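Long-range contact in adhesion and penetration protein autotransporter (Haemophilus influenzae, PDB 3SYJ), which promotes adherence and invasion by binding host cells, self-associates in bacterial aggregation, and is probably a serine protease: residues A[2-14]-A[29-41]. Sequence-based numbering, arbitrary orientation.
Sequences HTYFGIDYQYYRD and IKVYNKQGQLVGT
Lys34 sets its ammonium group over the face of the Phe5 ring, NZ 3.4 Å from the ring centroid, while the same NZ donates a 2.7 Å hydrogen bond to Phe5 O. One ammonium group thus serves Phe5 twice, by a cation-pi contact with its ring and a hydrogen bond to its carbonyl. The lysine gets there because its chain runs extended beyond CG, passing Gly6 O and crossing the Asp8 side chain, with Asp8 OD1 3.7 Å from Lys34 CE rather than paired with NZ. Its backbone is held too: Lys34 N bonds to Gly6 O at 2.9 Å, joining the type I turns 4-7 and 33-36. A water links Gly6 O to Gln35 OE1, and another joins Asp8 N to Tyr32 O. Ile7 CD1 meets Val39 CG2 tip to tip. Tyr11 reaches out from the helix with CG anti to its carbonyl carbon (chi1 -81°), and Val31 CG1 lies over the centre of its ring, a CH-pi contact 4.0 Å from the centroid. Tyr11 OH accepts a nearly straight hydrogen bond (173°) from Tyr32 N at 3.1 Å, tying helix to hairpin. In the hairpin's classic beta bulge, Val31 stands across from Val39 and Gly40. Within the S6 protease region of the passenger, hairpin 29-42 thus packs against helix 9-17 and the turn leaving strand 2-4; that strand pairs with strand 159-162, and Glu609 of helix 603-609 forms a salt bridge with Lys34.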
# COMPACT_ATOMS: atom_id res chain seq x y z
N HIS A 2 25.83 -0.55 63.36
CA HIS A 2 26.63 -1.73 63.07
C HIS A 2 26.00 -2.53 61.96
O HIS A 2 24.88 -3.02 62.10
CB HIS A 2 26.73 -2.62 64.32
CG HIS A 2 27.51 -2.01 65.45
ND1 HIS A 2 26.94 -1.17 66.37
CD2 HIS A 2 28.81 -2.13 65.80
CE1 HIS A 2 27.85 -0.78 67.24
NE2 HIS A 2 29.00 -1.35 66.92
N THR A 3 26.74 -2.69 60.87
CA THR A 3 26.30 -3.52 59.77
C THR A 3 27.10 -4.83 59.73
O THR A 3 28.08 -5.00 60.46
CB THR A 3 26.47 -2.78 58.42
OG1 THR A 3 27.85 -2.56 58.15
CG2 THR A 3 25.73 -1.44 58.45
N TYR A 4 26.66 -5.75 58.88
CA TYR A 4 27.30 -7.04 58.70
C TYR A 4 28.22 -7.02 57.48
O TYR A 4 27.77 -6.88 56.34
CB TYR A 4 26.21 -8.11 58.53
CG TYR A 4 26.72 -9.51 58.26
CD1 TYR A 4 27.89 -9.98 58.84
CD2 TYR A 4 26.00 -10.38 57.45
CE1 TYR A 4 28.35 -11.27 58.60
CE2 TYR A 4 26.44 -11.67 57.20
CZ TYR A 4 27.62 -12.11 57.78
OH TYR A 4 28.06 -13.39 57.54
N PHE A 5 29.52 -7.16 57.73
CA PHE A 5 30.53 -7.14 56.68
C PHE A 5 30.36 -8.29 55.67
O PHE A 5 30.94 -8.26 54.59
CB PHE A 5 31.94 -7.17 57.28
CG PHE A 5 33.04 -7.02 56.27
CD1 PHE A 5 33.22 -5.82 55.60
CD2 PHE A 5 33.90 -8.08 55.98
CE1 PHE A 5 34.23 -5.67 54.66
CE2 PHE A 5 34.91 -7.94 55.05
CZ PHE A 5 35.08 -6.74 54.38
N GLY A 6 29.55 -9.28 56.03
CA GLY A 6 29.23 -10.37 55.12
C GLY A 6 28.26 -9.98 54.01
O GLY A 6 28.01 -10.76 53.09
N ILE A 7 27.71 -8.77 54.11
CA ILE A 7 26.80 -8.23 53.11
C ILE A 7 27.34 -6.88 52.62
O ILE A 7 27.84 -6.09 53.43
CB ILE A 7 25.39 -8.06 53.69
CG1 ILE A 7 24.74 -9.43 53.90
CG2 ILE A 7 24.51 -7.19 52.80
CD1 ILE A 7 23.52 -9.39 54.79
N ASP A 8 27.25 -6.63 51.31
CA ASP A 8 27.72 -5.37 50.73
C ASP A 8 27.23 -4.19 51.55
O ASP A 8 26.04 -4.10 51.86
CB ASP A 8 27.21 -5.19 49.31
CG ASP A 8 27.92 -6.08 48.32
OD1 ASP A 8 29.04 -6.55 48.63
OD2 ASP A 8 27.37 -6.31 47.23
N TYR A 9 28.14 -3.29 51.89
CA TYR A 9 27.79 -2.09 52.64
C TYR A 9 26.78 -1.28 51.85
O TYR A 9 25.95 -0.59 52.44
CB TYR A 9 29.04 -1.25 52.90
CG TYR A 9 28.95 -0.32 54.09
CD1 TYR A 9 28.48 -0.77 55.32
CD2 TYR A 9 29.36 0.99 54.00
CE1 TYR A 9 28.42 0.08 56.42
CE2 TYR A 9 29.30 1.85 55.09
CZ TYR A 9 28.83 1.39 56.29
OH TYR A 9 28.78 2.26 57.35
N GLN A 10 26.83 -1.38 50.53
CA GLN A 10 25.93 -0.60 49.67
C GLN A 10 24.46 -0.79 50.03
O GLN A 10 23.68 0.17 49.96
CB GLN A 10 26.16 -0.91 48.19
CG GLN A 10 25.58 0.16 47.27
CD GLN A 10 26.28 1.51 47.42
OE1 GLN A 10 27.51 1.58 47.51
NE2 GLN A 10 25.50 2.59 47.42
N TYR A 11 24.07 -2.00 50.43
CA TYR A 11 22.68 -2.26 50.81
C TYR A 11 22.23 -1.29 51.90
O TYR A 11 21.18 -0.67 51.81
CB TYR A 11 22.50 -3.69 51.32
CG TYR A 11 22.37 -4.73 50.24
CD1 TYR A 11 21.18 -4.89 49.53
CD2 TYR A 11 23.43 -5.58 49.95
CE1 TYR A 11 21.06 -5.86 48.55
CE2 TYR A 11 23.32 -6.55 48.98
CZ TYR A 11 22.15 -6.69 48.28
OH TYR A 11 22.06 -7.66 47.32
N TYR A 12 23.04 -1.17 52.93
CA TYR A 12 22.69 -0.35 54.06
C TYR A 12 22.70 1.14 53.71
O TYR A 12 21.97 1.93 54.30
CB TYR A 12 23.67 -0.61 55.19
CG TYR A 12 23.72 -2.05 55.65
CD1 TYR A 12 22.81 -2.53 56.59
CD2 TYR A 12 24.68 -2.92 55.17
CE1 TYR A 12 22.86 -3.84 57.03
CE2 TYR A 12 24.75 -4.23 55.60
CZ TYR A 12 23.83 -4.69 56.53
OH TYR A 12 23.90 -6.00 56.96
N ARG A 13 23.54 1.52 52.77
CA ARG A 13 23.60 2.91 52.35
C ARG A 13 22.39 3.23 51.47
O ARG A 13 21.71 4.23 51.70
CB ARG A 13 24.90 3.20 51.60
CG ARG A 13 26.16 3.14 52.46
CD ARG A 13 26.17 4.20 53.54
NE ARG A 13 25.55 5.44 53.09
CZ ARG A 13 26.14 6.32 52.28
NH1 ARG A 13 27.36 6.06 51.86
NH2 ARG A 13 25.51 7.42 51.89
N ASP A 14 22.11 2.38 50.49
CA ASP A 14 20.97 2.58 49.60
C ASP A 14 19.66 2.61 50.40
O ASP A 14 18.78 3.44 50.14
CB ASP A 14 20.91 1.49 48.53
CG ASP A 14 21.93 1.72 47.41
OD1 ASP A 14 22.57 2.79 47.39
OD2 ASP A 14 22.09 0.82 46.54
N ILE A 29 12.58 -6.85 47.77
CA ILE A 29 13.96 -6.65 47.34
C ILE A 29 14.82 -7.80 47.83
O ILE A 29 14.95 -8.04 49.04
CB ILE A 29 14.54 -5.30 47.83
CG1 ILE A 29 13.72 -4.13 47.31
CG2 ILE A 29 15.99 -5.15 47.38
CD1 ILE A 29 12.69 -3.62 48.29
N LYS A 30 15.39 -8.54 46.89
CA LYS A 30 16.27 -9.64 47.24
C LYS A 30 17.60 -9.11 47.75
O LYS A 30 18.17 -8.17 47.18
CB LYS A 30 16.48 -10.55 46.03
CG LYS A 30 15.24 -11.37 45.68
CD LYS A 30 15.39 -12.01 44.31
CE LYS A 30 14.12 -12.75 43.88
NZ LYS A 30 13.81 -13.88 44.80
N VAL A 31 18.09 -9.69 48.83
CA VAL A 31 19.36 -9.30 49.42
C VAL A 31 20.32 -10.48 49.44
O VAL A 31 20.06 -11.49 50.10
CB VAL A 31 19.16 -8.78 50.85
CG1 VAL A 31 20.50 -8.50 51.51
CG2 VAL A 31 18.28 -7.54 50.84
N TYR A 32 21.42 -10.36 48.70
CA TYR A 32 22.41 -11.44 48.60
C TYR A 32 23.63 -11.11 49.45
O TYR A 32 23.96 -9.94 49.63
CB TYR A 32 22.82 -11.65 47.14
CG TYR A 32 21.66 -11.98 46.24
CD1 TYR A 32 21.24 -13.30 46.07
CD2 TYR A 32 20.98 -10.98 45.56
CE1 TYR A 32 20.16 -13.60 45.26
CE2 TYR A 32 19.90 -11.28 44.75
CZ TYR A 32 19.50 -12.59 44.59
OH TYR A 32 18.44 -12.88 43.78
N ASN A 33 24.30 -12.13 49.98
CA ASN A 33 25.55 -11.91 50.70
C ASN A 33 26.74 -11.83 49.74
O ASN A 33 26.58 -11.91 48.52
CB ASN A 33 25.78 -12.95 51.80
CG ASN A 33 25.92 -14.38 51.27
OD1 ASN A 33 26.26 -14.61 50.10
ND2 ASN A 33 25.65 -15.34 52.13
N LYS A 34 27.94 -11.65 50.29
CA LYS A 34 29.11 -11.47 49.44
C LYS A 34 29.44 -12.76 48.69
O LYS A 34 30.20 -12.74 47.73
CB LYS A 34 30.30 -10.94 50.25
CG LYS A 34 30.07 -9.51 50.72
CD LYS A 34 31.30 -8.88 51.36
CE LYS A 34 31.05 -7.40 51.63
NZ LYS A 34 32.00 -6.80 52.62
N GLN A 35 28.84 -13.87 49.11
CA GLN A 35 29.02 -15.14 48.41
C GLN A 35 27.94 -15.34 47.37
O GLN A 35 27.80 -16.42 46.80
CB GLN A 35 29.03 -16.32 49.38
CG GLN A 35 30.30 -16.45 50.20
CD GLN A 35 30.44 -15.36 51.25
OE1 GLN A 35 29.56 -15.18 52.09
NE2 GLN A 35 31.57 -14.65 51.21
N GLY A 36 27.16 -14.29 47.13
CA GLY A 36 26.15 -14.30 46.09
C GLY A 36 24.99 -15.20 46.44
O GLY A 36 24.27 -15.67 45.57
N GLN A 37 24.80 -15.42 47.73
CA GLN A 37 23.71 -16.28 48.18
C GLN A 37 22.58 -15.45 48.81
O GLN A 37 22.83 -14.49 49.54
CB GLN A 37 24.23 -17.31 49.17
CG GLN A 37 25.24 -18.27 48.59
CD GLN A 37 26.04 -18.94 49.68
OE1 GLN A 37 26.26 -18.35 50.74
NE2 GLN A 37 26.49 -20.17 49.43
N LEU A 38 21.35 -15.84 48.52
CA LEU A 38 20.19 -15.15 49.06
C LEU A 38 20.15 -15.19 50.58
O LEU A 38 20.08 -16.27 51.17
CB LEU A 38 18.91 -15.76 48.50
CG LEU A 38 17.59 -15.11 48.92
CD1 LEU A 38 17.46 -13.74 48.27
CD2 LEU A 38 16.43 -16.02 48.55
N VAL A 39 20.16 -14.02 51.21
CA VAL A 39 20.05 -13.93 52.65
C VAL A 39 18.59 -13.82 53.06
O VAL A 39 18.16 -14.40 54.05
CB VAL A 39 20.80 -12.69 53.19
CG1 VAL A 39 20.60 -12.55 54.70
CG2 VAL A 39 22.27 -12.77 52.83
N GLY A 40 17.82 -13.08 52.25
CA GLY A 40 16.42 -12.86 52.52
C GLY A 40 15.81 -11.91 51.52
O GLY A 40 16.51 -11.35 50.67
N THR A 41 14.50 -11.73 51.59
CA THR A 41 13.83 -10.78 50.73
C THR A 41 13.26 -9.66 51.57
O THR A 41 12.54 -9.90 52.54
CB THR A 41 12.72 -11.43 49.92
OG1 THR A 41 13.28 -12.46 49.10
CG2 THR A 41 12.05 -10.40 49.02
O HOH W 1 28.80 -13.50 54.03
O HOH W 2 30.13 -4.76 54.00
O HOH W 3 26.37 -8.62 49.45